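Local coordinates for protein alpha-galactosidase (PDB 3MI6) that probably hydrolyses terminal, non-reducing alpha-D-galactose residues from alpha-D-galactosides such as galactose oligosaccharides, galactomannans and galactolipids, at residues D[553-558]-D[584-589]; D[594-599]-D[667-672]; D[144-149]-D[165-170]; D[102-107]-D[139-144]. One frame throughout, in Å; residues are numbered along the deposited sequence.

Interaction 1: residues D[553-558]-D[584-589]; sequences AAERLL and MGRITS
Glu555 and Arg586 cross at about a right angle, and the bridge between them rests on one N-H. Arg586 NH1 lies 2.9 Å from Glu555 OE2 with an N-H...O angle of 179°, a straight hydrogen bond within a salt bridge. The oxygen sits in the guanidinium plane and is met on its anti side. The two flat groups are turned 28° apart, and Arg586 NH2 stays 3.7 Å from the same OE2, so the pairing is not bidentate. A bend in the glutamate at chi2 (-64°) sets its CD, and the carboxylate then comes tip to tip with selenomethionine Met584, whose CE is 3.6 Å from Glu555 OE2.

In the beta/alpha barrel of the Melibiase domain, helix 553-566 follows the sixth strand and 584-589 is part of the loop between the seventh strand and helix 590-597, so the contact ties the helix after the sixth strand to the loop after the seventh. The Met584 side chain is about 10 Å from that of Asp549, the predicted proton donor.

Beside the bridge, Ala554 CB packs 3.7 Å from Arg586 CD and lies obliquely to the guanidinium. Farther along, Ala553 CB meets Thr588 CG2 at 3.7 Å. Both charges have further partners: Asp552 also bridges Arg586 NH1, while in the second subunit Asp726 pairs with Arg586 NE and His674 is hydrogen-bonded to Glu555 OE2.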
loop_
_atom_site.group_PDB
_atom_site.type_symbol
_atom_site.label_atom_id
_atom_site.label_comp_id
_atom_site.label_asym_id
_atom_site.label_seq_id
_atom_site.Cartn_x
_atom_site.Cartn_y
_atom_site.Cartn_z
ATOM N N ALA D 553 -2.464 30.953 -6.636
ATOM C CA ALA D 553 -1.991 30.096 -7.733
ATOM C C ALA D 553 -1.775 28.629 -7.320
ATOM O O ALA D 553 -2.309 27.713 -7.948
ATOM C CB ALA D 553 -0.729 30.663 -8.358
ATOM N N ALA D 554 -1.004 28.411 -6.266
ATOM C CA ALA D 554 -0.727 27.061 -5.801
ATOM C C ALA D 554 -1.987 26.297 -5.407
ATOM O O ALA D 554 -2.154 25.157 -5.788
ATOM C CB ALA D 554 0.253 27.096 -4.641
ATOM N N GLU D 555 -2.875 26.918 -4.641
ATOM C CA GLU D 555 -4.100 26.254 -4.220
ATOM C C GLU D 555 -5.024 25.941 -5.404
ATOM O O GLU D 555 -5.688 24.897 -5.432
ATOM C CB GLU D 555 -4.847 27.115 -3.203
ATOM C CG GLU D 555 -4.056 27.448 -1.955
ATOM C CD GLU D 555 -3.699 26.220 -1.120
ATOM O OE1 GLU D 555 -4.451 25.216 -1.137
ATOM O OE2 GLU D 555 -2.663 26.275 -0.421
ATOM N N ARG D 556 -5.089 26.858 -6.368
ATOM C CA ARG D 556 -5.964 26.675 -7.518
ATOM C C ARG D 556 -5.527 25.452 -8.338
ATOM O O ARG D 556 -6.359 24.662 -8.782
ATOM C CB ARG D 556 -6.028 27.936 -8.389
ATOM C CG ARG D 556 -6.884 29.057 -7.841
ATOM C CD ARG D 556 -8.360 28.663 -7.701
ATOM N NE ARG D 556 -9.140 28.901 -8.909
ATOM C CZ ARG D 556 -10.210 29.685 -8.977
ATOM N NH1 ARG D 556 -10.646 30.321 -7.912
ATOM N NH2 ARG D 556 -10.851 29.834 -10.117
ATOM N N LEU D 557 -4.229 25.296 -8.538
ATOM C CA LEU D 557 -3.723 24.086 -9.150
ATOM C C LEU D 557 -4.502 22.885 -8.624
ATOM O O LEU D 557 -5.122 22.143 -9.394
ATOM C CB LEU D 557 -2.245 23.914 -8.822
ATOM C CG LEU D 557 -1.177 24.100 -9.902
ATOM C CD1 LEU D 557 -1.752 24.697 -11.183
ATOM C CD2 LEU D 557 -0.006 24.931 -9.349
ATOM N N LEU D 558 -4.489 22.684 -7.311
ATOM C CA LEU D 558 -5.209 21.543 -6.765
ATOM C C LEU D 558 -6.705 21.603 -7.086
ATOM O O LEU D 558 -7.269 20.625 -7.569
ATOM C CB LEU D 558 -4.939 21.383 -5.274
ATOM C CG LEU D 558 -3.602 20.734 -4.886
ATOM C CD1 LEU D 558 -2.420 21.492 -5.451
ATOM C CD2 LEU D 558 -3.466 20.622 -3.402
HETATM N N MSE D 584 -4.720 33.218 2.502
HETATM C CA MSE D 584 -3.760 32.366 3.216
HETATM C C MSE D 584 -2.278 32.739 3.145
HETATM O O MSE D 584 -1.438 32.018 3.682
HETATM C CB MSE D 584 -3.952 30.908 2.812
HETATM C CG MSE D 584 -4.375 30.742 1.371
HETATM SE SE MSE D 584 -2.834 30.832 0.188
HETATM C CE MSE D 584 -1.808 29.440 1.086
ATOM N N GLY D 585 -1.962 33.847 2.482
ATOM C CA GLY D 585 -0.689 34.523 2.676
ATOM C C GLY D 585 0.444 34.207 1.718
ATOM O O GLY D 585 1.504 34.851 1.764
ATOM N N ARG D 586 0.235 33.212 0.864
ATOM C CA ARG D 586 1.268 32.798 -0.074
ATOM C C ARG D 586 1.622 33.946 -1.028
ATOM O O ARG D 586 0.791 34.791 -1.332
ATOM C CB ARG D 586 0.811 31.552 -0.843
ATOM C CG ARG D 586 1.671 31.198 -2.031
ATOM C CD ARG D 586 1.588 29.719 -2.363
ATOM N NE ARG D 586 1.642 28.894 -1.164
ATOM C CZ ARG D 586 0.643 28.112 -0.728
ATOM N NH1 ARG D 586 -0.512 28.019 -1.394
ATOM N NH2 ARG D 586 0.806 27.403 0.386
ATOM N N ILE D 587 2.876 33.993 -1.463
ATOM C CA ILE D 587 3.318 34.961 -2.458
ATOM C C ILE D 587 3.715 34.150 -3.662
ATOM O O ILE D 587 4.309 33.094 -3.516
ATOM C CB ILE D 587 4.565 35.771 -2.003
ATOM C CG1 ILE D 587 4.285 36.580 -0.734
ATOM C CG2 ILE D 587 5.053 36.697 -3.126
ATOM C CD1 ILE D 587 5.506 37.359 -0.230
ATOM N N THR D 588 3.416 34.664 -4.847
ATOM C CA THR D 588 3.586 33.919 -6.081
ATOM C C THR D 588 3.945 34.860 -7.216
ATOM O O THR D 588 3.520 35.998 -7.224
ATOM C CB THR D 588 2.268 33.216 -6.410
ATOM O OG1 THR D 588 2.215 31.955 -5.715
ATOM C CG2 THR D 588 2.161 32.982 -7.881
ATOM N N SER D 589 4.717 34.412 -8.190
ATOM C CA SER D 589 5.026 35.316 -9.305
ATOM C C SER D 589 3.760 35.730 -10.047
ATOM O O SER D 589 2.765 35.001 -10.057
ATOM C CB SER D 589 5.989 34.655 -10.287
ATOM O OG SER D 589 5.377 33.527 -10.877
#

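Interaction 2: residues D[594-599]-D[667-672]; sequences GAVAFF and ARYQLL
The Tyr669 ring meets Ala595 at its hydroxyl edge, where Ala595 O lies in the ring plane, and Val596 CG2 comes to it obliquely, 3.7 Å from CE1. The carbonyl receives the phenol as a hydrogen-bond donor, Tyr669 OH to Ala595 O being 2.7 Å, although the position of that hydroxyl in the model is less certain than the rest. Ala595 O is also in the plane of the Phe599 ring, at its edge. Tyr669 OH and Ala667 CB both approach the phenylalanine obliquely, Ala667 CB lying 3.9 Å from Phe599 CZ. Within 594-599 itself, the Phe598 ring has Gly594 O over the centre of one face.

Ala667 and Tyr669 stand two residues apart on the strand, and both side chains set out toward the helix; the CA atoms of Ala595 and Ala667 are 7.9 Å apart, and those of Val596 and Tyr669 8.5 Å. In Tyr669, CG is anti to the carbonyl carbon (chi1 -45°), which starts the ring off beside the backbone N. An alanine here would probably leave Ala595 O without its phenol donor and open a gap beside Val596 and Phe599.

Helix 590-597 of the barrel is thereby laid against the antiparallel sheet of the C-terminal domain. Trp654 meets the Tyr669 ring edge-to-face, and Leu557 of helix 553-566 packs on Tyr669 and Val596. Strand 663-670 runs between strands 651-657 and 728-736, whose Thr729 touches Ala595 as well as Tyr669.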
loop_
_atom_site.group_PDB
_atom_site.type_symbol
_atom_site.label_atom_id
_atom_site.label_comp_id
_atom_site.label_asym_id
_atom_site.label_seq_id
_atom_site.Cartn_x
_atom_site.Cartn_y
_atom_site.Cartn_z
ATOM N N GLY D 594 -0.952 34.148 -13.464
ATOM C CA GLY D 594 -1.471 34.239 -14.813
ATOM C C GLY D 594 -1.649 32.872 -15.446
ATOM O O GLY D 594 -2.706 32.593 -16.026
ATOM N N ALA D 595 -0.626 32.017 -15.307
ATOM C CA ALA D 595 -0.539 30.744 -16.032
ATOM C C ALA D 595 -1.470 29.640 -15.527
ATOM O O ALA D 595 -1.855 28.766 -16.281
ATOM C CB ALA D 595 0.911 30.249 -16.075
ATOM N N VAL D 596 -1.815 29.670 -14.249
ATOM C CA VAL D 596 -2.871 28.806 -13.720
ATOM C C VAL D 596 -4.263 29.312 -14.148
ATOM O O VAL D 596 -5.177 28.534 -14.333
ATOM C CB VAL D 596 -2.811 28.724 -12.168
ATOM C CG1 VAL D 596 -3.888 27.819 -11.629
ATOM C CG2 VAL D 596 -1.448 28.226 -11.704
ATOM N N ALA D 597 -4.422 30.614 -14.338
ATOM C CA ALA D 597 -5.736 31.161 -14.682
ATOM C C ALA D 597 -6.089 31.073 -16.173
ATOM O O ALA D 597 -7.262 31.157 -16.538
ATOM C CB ALA D 597 -5.899 32.596 -14.160
ATOM N N PHE D 598 -5.096 30.902 -17.037
ATOM C CA PHE D 598 -5.406 30.725 -18.453
ATOM C C PHE D 598 -6.268 29.492 -18.670
ATOM O O PHE D 598 -7.086 29.473 -19.577
ATOM C CB PHE D 598 -4.159 30.572 -19.312
ATOM C CG PHE D 598 -3.255 31.754 -19.293
ATOM C CD1 PHE D 598 -3.758 33.025 -19.124
ATOM C CD2 PHE D 598 -1.888 31.590 -19.461
ATOM C CE1 PHE D 598 -2.919 34.102 -19.112
ATOM C CE2 PHE D 598 -1.045 32.669 -19.458
ATOM C CZ PHE D 598 -1.555 33.923 -19.282
ATOM N N PHE D 599 -6.084 28.453 -17.860
ATOM C CA PHE D 599 -6.802 27.201 -18.097
ATOM C C PHE D 599 -8.213 27.219 -17.499
ATOM O O PHE D 599 -8.606 26.385 -16.672
ATOM C CB PHE D 599 -5.961 26.005 -17.656
ATOM C CG PHE D 599 -4.713 25.841 -18.467
ATOM C CD1 PHE D 599 -3.602 26.639 -18.222
ATOM C CD2 PHE D 599 -4.658 24.915 -19.506
ATOM C CE1 PHE D 599 -2.452 26.501 -18.965
ATOM C CE2 PHE D 599 -3.517 24.763 -20.255
ATOM C CZ PHE D 599 -2.406 25.556 -19.990
ATOM N N ALA D 667 1.422 22.973 -19.770
ATOM C CA ALA D 667 1.954 23.757 -18.676
ATOM C C ALA D 667 2.390 22.807 -17.603
ATOM O O ALA D 667 1.676 21.862 -17.309
ATOM C CB ALA D 667 0.911 24.704 -18.147
ATOM N N ARG D 668 3.577 23.049 -17.053
ATOM C CA ARG D 668 4.092 22.316 -15.910
ATOM C C ARG D 668 4.326 23.313 -14.776
ATOM O O ARG D 668 5.001 24.323 -14.950
ATOM C CB ARG D 668 5.396 21.642 -16.286
ATOM C CG ARG D 668 5.993 20.761 -15.253
ATOM C CD ARG D 668 7.263 20.148 -15.823
ATOM N NE ARG D 668 7.882 19.174 -14.931
ATOM C CZ ARG D 668 8.857 19.461 -14.070
ATOM N NH1 ARG D 668 9.330 20.696 -13.980
ATOM N NH2 ARG D 668 9.352 18.511 -13.290
ATOM N N TYR D 669 3.750 23.037 -13.617
ATOM C CA TYR D 669 3.937 23.870 -12.445
ATOM C C TYR D 669 4.631 23.045 -11.379
ATOM O O TYR D 669 4.206 21.941 -11.074
ATOM C CB TYR D 669 2.579 24.355 -11.909
ATOM C CG TYR D 669 1.629 24.854 -12.975
ATOM C CD1 TYR D 669 1.531 26.198 -13.251
ATOM C CD2 TYR D 669 0.852 23.972 -13.721
ATOM C CE1 TYR D 669 0.689 26.661 -14.227
ATOM C CE2 TYR D 669 0.002 24.425 -14.699
ATOM C CZ TYR D 669 -0.079 25.774 -14.947
ATOM O OH TYR D 669 -0.927 26.274 -15.920
ATOM N N GLN D 670 5.707 23.568 -10.811
ATOM C CA GLN D 670 6.332 22.896 -9.688
ATOM C C GLN D 670 6.120 23.779 -8.478
ATOM O O GLN D 670 6.322 25.003 -8.556
ATOM C CB GLN D 670 7.813 22.666 -9.942
ATOM C CG GLN D 670 8.506 21.820 -8.886
ATOM C CD GLN D 670 10.014 21.659 -9.155
ATOM O OE1 GLN D 670 10.748 22.657 -9.241
ATOM N NE2 GLN D 670 10.474 20.399 -9.295
ATOM N N LEU D 671 5.699 23.180 -7.365
ATOM C CA LEU D 671 5.433 23.987 -6.182
ATOM C C LEU D 671 6.720 24.395 -5.444
ATOM O O LEU D 671 6.926 25.573 -5.131
ATOM C CB LEU D 671 4.463 23.283 -5.244
ATOM C CG LEU D 671 3.070 22.984 -5.802
ATOM C CD1 LEU D 671 2.226 22.260 -4.750
ATOM C CD2 LEU D 671 2.377 24.251 -6.265
ATOM N N LEU D 672 7.589 23.426 -5.182
ATOM C CA LEU D 672 8.775 23.677 -4.388
ATOM C C LEU D 672 9.965 23.370 -5.262
ATOM O O LEU D 672 10.000 22.329 -5.913
ATOM C CB LEU D 672 8.775 22.754 -3.169
ATOM C CG LEU D 672 8.373 23.355 -1.814
ATOM C CD1 LEU D 672 7.341 24.482 -1.951
ATOM C CD2 LEU D 672 7.903 22.278 -0.851
#

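Interaction 3: residues D[144-149]-D[165-170]; sequences GLALDL and KFTNPS
Phe166 receives Leu147 over one face and Leu145 at its edge. Leu147 CD1 stands 3.6 Å from the ring centroid, only 6° off the normal, a CH-pi contact centred on the ring. The two side chains lie side by side and point the same way, with Leu147 CG anti to the backbone N (chi1 179°). Leu145 CD1 lies in the ring plane, 3.9 Å from Phe166 CD2. An alanine at Phe166 would probably leave Leu147 CD1 without its aromatic floor and open a gap beside Leu145.

Lys165 is covered chiefly along its backbone and CB. Its N donates to Asp148 O (2.9 Å) and its O accepts from Asp148 N (2.7 Å), while its CB lies 4.1 Å from Asp148 CB. The amine leads away, 5.6 Å from Asp148 OD2; Ser137 hydrogen-bonds the other carboxylate oxygen.

Along the ladder the pairs alternate: Ala146 with Thr167 and Asp148 with Lys165 are hydrogen-bonded, and Leu147 with Phe166 between them is a non-hydrogen-bonded pair. The short strands run antiparallel at 161°. This is the ladder of a beta hairpin, strands 146-154 and 159-167, within the large antiparallel sheet of the beta-supersandwich characteristic of the family 36 N-terminal domain.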
loop_
_atom_site.group_PDB
_atom_site.type_symbol
_atom_site.label_atom_id
_atom_site.label_comp_id
_atom_site.label_asym_id
_atom_site.label_seq_id
_atom_site.Cartn_x
_atom_site.Cartn_y
_atom_site.Cartn_z
ATOM N N GLY D 144 -51.342 1.205 -6.894
ATOM C CA GLY D 144 -51.770 1.771 -8.159
ATOM C C GLY D 144 -50.874 2.864 -8.708
ATOM O O GLY D 144 -51.055 3.304 -9.845
ATOM N N LEU D 145 -49.918 3.304 -7.891
ATOM C CA LEU D 145 -48.882 4.245 -8.308
ATOM C C LEU D 145 -48.241 3.773 -9.599
ATOM O O LEU D 145 -48.049 2.575 -9.803
ATOM C CB LEU D 145 -47.810 4.346 -7.219
ATOM C CG LEU D 145 -46.450 4.948 -7.585
ATOM C CD1 LEU D 145 -46.276 6.303 -6.953
ATOM C CD2 LEU D 145 -45.345 4.040 -7.128
ATOM N N ALA D 146 -47.916 4.716 -10.474
ATOM C CA ALA D 146 -47.192 4.399 -11.693
ATOM C C ALA D 146 -45.795 5.013 -11.672
ATOM O O ALA D 146 -45.599 6.116 -11.166
ATOM C CB ALA D 146 -47.951 4.878 -12.901
ATOM N N LEU D 147 -44.834 4.300 -12.241
ATOM C CA LEU D 147 -43.451 4.745 -12.269
ATOM C C LEU D 147 -42.885 4.708 -13.676
ATOM O O LEU D 147 -42.871 3.659 -14.321
ATOM C CB LEU D 147 -42.610 3.838 -11.385
ATOM C CG LEU D 147 -41.132 4.191 -11.366
ATOM C CD1 LEU D 147 -40.949 5.634 -10.914
ATOM C CD2 LEU D 147 -40.380 3.235 -10.463
ATOM N N ASP D 148 -42.418 5.846 -14.162
ATOM C CA ASP D 148 -41.687 5.856 -15.419
ATOM C C ASP D 148 -40.173 5.878 -15.175
ATOM O O ASP D 148 -39.654 6.765 -14.487
ATOM C CB ASP D 148 -42.121 7.036 -16.287
ATOM C CG ASP D 148 -43.538 6.870 -16.818
ATOM O OD1 ASP D 148 -44.068 5.746 -16.652
ATOM O OD2 ASP D 148 -44.113 7.842 -17.392
ATOM N N LEU D 149 -39.477 4.878 -15.716
ATOM C CA LEU D 149 -38.015 4.838 -15.718
ATOM C C LEU D 149 -37.477 5.324 -17.069
ATOM O O LEU D 149 -37.717 4.719 -18.111
ATOM C CB LEU D 149 -37.494 3.431 -15.408
ATOM C CG LEU D 149 -37.708 2.939 -13.980
ATOM C CD1 LEU D 149 -36.878 1.702 -13.669
ATOM C CD2 LEU D 149 -37.361 4.036 -13.016
ATOM N N LYS D 165 -39.908 9.154 -12.947
ATOM C CA LYS D 165 -41.098 9.990 -12.803
ATOM C C LYS D 165 -42.186 9.155 -12.193
ATOM O O LYS D 165 -42.534 8.107 -12.732
ATOM C CB LYS D 165 -41.575 10.485 -14.157
ATOM C CG LYS D 165 -42.775 11.391 -14.085
ATOM C CD LYS D 165 -43.290 11.702 -15.479
ATOM C CE LYS D 165 -43.776 13.140 -15.598
ATOM N NZ LYS D 165 -44.493 13.374 -16.886
ATOM N N PHE D 166 -42.718 9.610 -11.069
ATOM C CA PHE D 166 -43.757 8.881 -10.347
ATOM C C PHE D 166 -45.124 9.468 -10.673
ATOM O O PHE D 166 -45.290 10.688 -10.697
ATOM C CB PHE D 166 -43.521 8.989 -8.838
ATOM C CG PHE D 166 -42.319 8.233 -8.342
ATOM C CD1 PHE D 166 -41.043 8.655 -8.638
ATOM C CD2 PHE D 166 -42.468 7.112 -7.545
ATOM C CE1 PHE D 166 -39.940 7.949 -8.175
ATOM C CE2 PHE D 166 -41.364 6.414 -7.081
ATOM C CZ PHE D 166 -40.107 6.832 -7.403
ATOM N N THR D 167 -46.104 8.603 -10.927
ATOM C CA THR D 167 -47.479 9.051 -11.155
ATOM C C THR D 167 -48.426 8.387 -10.159
ATOM O O THR D 167 -48.312 7.194 -9.883
ATOM C CB THR D 167 -47.981 8.750 -12.594
ATOM O OG1 THR D 167 -46.928 8.974 -13.550
ATOM C CG2 THR D 167 -49.189 9.634 -12.929
ATOM N N ASN D 168 -49.345 9.177 -9.605
ATOM C CA ASN D 168 -50.393 8.648 -8.736
ATOM C C ASN D 168 -51.751 8.754 -9.416
ATOM O O ASN D 168 -52.340 9.836 -9.447
ATOM C CB ASN D 168 -50.417 9.388 -7.394
ATOM C CG ASN D 168 -51.341 8.724 -6.376
ATOM O OD1 ASN D 168 -51.957 7.701 -6.659
ATOM N ND2 ASN D 168 -51.436 9.310 -5.186
ATOM N N PRO D 169 -52.240 7.636 -9.985
ATOM C CA PRO D 169 -53.559 7.556 -10.616
ATOM C C PRO D 169 -54.622 7.018 -9.654
ATOM O O PRO D 169 -55.808 7.042 -9.984
ATOM C CB PRO D 169 -53.343 6.542 -11.751
ATOM C CG PRO D 169 -51.920 6.017 -11.591
ATOM C CD PRO D 169 -51.482 6.399 -10.212
ATOM N N SER D 170 -54.214 6.532 -8.483
ATOM C CA SER D 170 -55.187 6.066 -7.497
ATOM C C SER D 170 -55.844 7.232 -6.759
ATOM O O SER D 170 -55.504 8.393 -6.980
ATOM C CB SER D 170 -54.566 5.064 -6.513
ATOM O OG SER D 170 -53.950 5.708 -5.411
#

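Interaction 4: residues D[102-107]-D[139-144]; sequences ELTYDH and NDRITG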
loop_
_atom_site.group_PDB
_atom_site.type_symbol
_atom_site.label_atom_id
_atom_site.label_comp_id
_atom_site.label_asym_id
_atom_site.label_seq_id
_atom_site.Cartn_x
_atom_site.Cartn_y
_atom_site.Cartn_z
ATOM N N GLU D 102 -44.896 -3.221 -4.851
ATOM C CA GLU D 102 -44.620 -4.277 -5.822
ATOM C C GLU D 102 -44.731 -3.798 -7.253
ATOM O O GLU D 102 -45.802 -3.854 -7.850
ATOM C CB GLU D 102 -45.524 -5.478 -5.594
ATOM C CG GLU D 102 -45.166 -6.237 -4.351
ATOM C CD GLU D 102 -46.279 -7.121 -3.875
ATOM O OE1 GLU D 102 -47.117 -7.515 -4.714
ATOM O OE2 GLU D 102 -46.316 -7.425 -2.662
ATOM N N LEU D 103 -43.619 -3.322 -7.800
ATOM C CA LEU D 103 -43.616 -2.890 -9.185
ATOM C C LEU D 103 -43.850 -4.067 -10.115
ATOM O O LEU D 103 -43.386 -5.187 -9.857
ATOM C CB LEU D 103 -42.314 -2.194 -9.543
ATOM C CG LEU D 103 -42.120 -0.835 -8.884
ATOM C CD1 LEU D 103 -40.792 -0.262 -9.323
ATOM C CD2 LEU D 103 -43.264 0.098 -9.245
ATOM N N THR D 104 -44.594 -3.801 -11.183
ATOM C CA THR D 104 -44.875 -4.782 -12.199
ATOM C C THR D 104 -44.910 -4.053 -13.520
ATOM O O THR D 104 -45.743 -3.159 -13.715
ATOM C CB THR D 104 -46.238 -5.409 -11.997
ATOM O OG1 THR D 104 -46.285 -6.052 -10.719
ATOM C CG2 THR D 104 -46.493 -6.430 -13.079
ATOM N N TYR D 105 -44.001 -4.434 -14.418
ATOM C CA TYR D 105 -43.922 -3.869 -15.764
ATOM C C TYR D 105 -45.264 -3.934 -16.490
ATOM O O TYR D 105 -46.022 -4.906 -16.360
ATOM C CB TYR D 105 -42.839 -4.599 -16.577
ATOM C CG TYR D 105 -42.825 -4.281 -18.058
ATOM C CD1 TYR D 105 -42.192 -3.143 -18.541
ATOM C CD2 TYR D 105 -43.432 -5.126 -18.976
ATOM C CE1 TYR D 105 -42.169 -2.848 -19.899
ATOM C CE2 TYR D 105 -43.417 -4.839 -20.345
ATOM C CZ TYR D 105 -42.787 -3.697 -20.799
ATOM O OH TYR D 105 -42.767 -3.410 -22.149
ATOM N N ASP D 106 -45.552 -2.893 -17.259
ATOM C CA ASP D 106 -46.765 -2.871 -18.051
ATOM C C ASP D 106 -46.473 -2.636 -19.534
ATOM O O ASP D 106 -46.963 -3.387 -20.388
ATOM C CB ASP D 106 -47.746 -1.827 -17.505
ATOM C CG ASP D 106 -48.880 -1.520 -18.475
ATOM O OD1 ASP D 106 -49.508 -2.479 -18.991
ATOM O OD2 ASP D 106 -49.135 -0.316 -18.709
ATOM N N HIS D 107 -45.677 -1.611 -19.842
ATOM C CA HIS D 107 -45.424 -1.241 -21.229
ATOM C C HIS D 107 -44.235 -0.313 -21.343
ATOM O O HIS D 107 -43.852 0.319 -20.366
ATOM C CB HIS D 107 -46.648 -0.544 -21.823
ATOM C CG HIS D 107 -46.784 0.895 -21.428
ATOM N ND1 HIS D 107 -47.432 1.295 -20.278
ATOM C CD2 HIS D 107 -46.372 2.033 -22.041
ATOM C CE1 HIS D 107 -47.408 2.616 -20.198
ATOM N NE2 HIS D 107 -46.771 3.088 -21.255
ATOM N N ASN D 139 -46.337 -0.471 -12.878
ATOM C CA ASN D 139 -47.459 -0.178 -12.001
ATOM C C ASN D 139 -47.313 -1.018 -10.754
ATOM O O ASN D 139 -46.901 -2.179 -10.815
ATOM C CB ASN D 139 -48.804 -0.522 -12.665
ATOM C CG ASN D 139 -49.188 0.447 -13.778
ATOM O OD1 ASN D 139 -49.359 0.047 -14.933
ATOM N ND2 ASN D 139 -49.336 1.721 -13.431
ATOM N N ASP D 140 -47.666 -0.424 -9.625
ATOM C CA ASP D 140 -47.703 -1.117 -8.353
ATOM C C ASP D 140 -49.024 -1.885 -8.149
ATOM O O ASP D 140 -50.114 -1.290 -8.119
ATOM C CB ASP D 140 -47.507 -0.097 -7.239
ATOM C CG ASP D 140 -47.512 -0.725 -5.865
ATOM O OD1 ASP D 140 -47.011 -1.874 -5.723
ATOM O OD2 ASP D 140 -48.006 -0.050 -4.927
ATOM N N ARG D 141 -48.917 -3.204 -8.008
ATOM C CA ARG D 141 -50.061 -4.054 -7.680
ATOM C C ARG D 141 -50.735 -3.685 -6.353
ATOM O O ARG D 141 -51.878 -4.068 -6.108
ATOM C CB ARG D 141 -49.640 -5.528 -7.618
ATOM C CG ARG D 141 -49.028 -6.063 -8.906
ATOM C CD ARG D 141 -48.914 -7.584 -8.888
ATOM N NE ARG D 141 -47.853 -8.062 -8.005
ATOM C CZ ARG D 141 -46.749 -8.667 -8.435
ATOM N NH1 ARG D 141 -46.575 -8.870 -9.741
ATOM N NH2 ARG D 141 -45.829 -9.082 -7.568
ATOM N N ILE D 142 -50.029 -2.957 -5.494
ATOM C CA ILE D 142 -50.549 -2.637 -4.169
ATOM C C ILE D 142 -51.232 -1.267 -4.059
ATOM O O ILE D 142 -52.242 -1.131 -3.371
ATOM C CB ILE D 142 -49.452 -2.734 -3.080
ATOM C CG1 ILE D 142 -48.875 -4.147 -3.021
ATOM C CG2 ILE D 142 -50.010 -2.339 -1.733
ATOM C CD1 ILE D 142 -47.893 -4.360 -1.889
ATOM N N THR D 143 -50.700 -0.248 -4.721
ATOM C CA THR D 143 -51.222 1.091 -4.485
ATOM C C THR D 143 -51.715 1.758 -5.747
ATOM O O THR D 143 -52.408 2.769 -5.679
ATOM C CB THR D 143 -50.178 2.012 -3.823
ATOM O OG1 THR D 143 -49.169 2.367 -4.781
ATOM C CG2 THR D 143 -49.536 1.319 -2.631
ATOM N N GLY D 144 -51.342 1.205 -6.894
ATOM C CA GLY D 144 -51.770 1.771 -8.159
ATOM C C GLY D 144 -50.874 2.864 -8.708
ATOM O O GLY D 144 -51.055 3.304 -9.845
#
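Glu102 is held by Asp140 and Arg141 together. Its backbone N donates to Asp140 OD1 at 2.7 Å, reaching that oxygen on its syn side and 34° out of the carboxylate plane. Its O accepts Arg141 N at 3.2 Å, and its OE1 forms a weak salt bridge to Arg141 NE at 3.4 Å. OE1 lies in the guanidinium plane, although carboxylate and guanidinium are turned 64° apart. Thr104 OG1 sits over one face of that guanidinium. The Ile142 CD1 methyl packs against the carboxylate, 3.5 Å from Glu102 OE2. Asn139 N to Thr104 O, 2.9 Å, is the firmer rung of their antiparallel hydrogen-bonded pair.

The Asp140 carboxylate is itself held by the turn that follows it. CG is anti to the backbone N (chi1 -179°), OD1 takes a weak bond from Ile142 N in the manner of an Asx turn, and OD2 uses its anti lone pair for Thr143 OG1 at 2.7 Å. Gly144 N closes the turn on Asp140 O at 3.0 Å.

Outside, Lys82 forms a salt bridge with Glu102 OE2, which also accepts Thr439 N of the third subunit. Strand 103-112 is the outermost of its sheet within this chain, beside strand 132-140, whose other edge pairs with strand 146-154; Leu103 reaches Leu147 there.

How the interactions relate
From the N terminus, interaction 4 comes first, bringing 102-107 and 139-144 together across 31 intervening residues. Interaction 3 follows at once, sharing Gly144, and closes the shorter hairpin loop to 165-170. Their centres are 8 Å apart in one sheet, and Leu145 O to Asp140 N (3.0 Å) is a probable hydrogen bond between them. Much later, interaction 1 closes 553-589 within the barrel, and interaction 2 then spans 594-672 to join barrel and C-terminal domain. These two touch through Leu557 and Val596, with centres 10 Å apart. All four loops run in series, without nesting or crossing; the centres of interactions 1 and 3 are 52 Å apart, on opposite sides of the chain's centre.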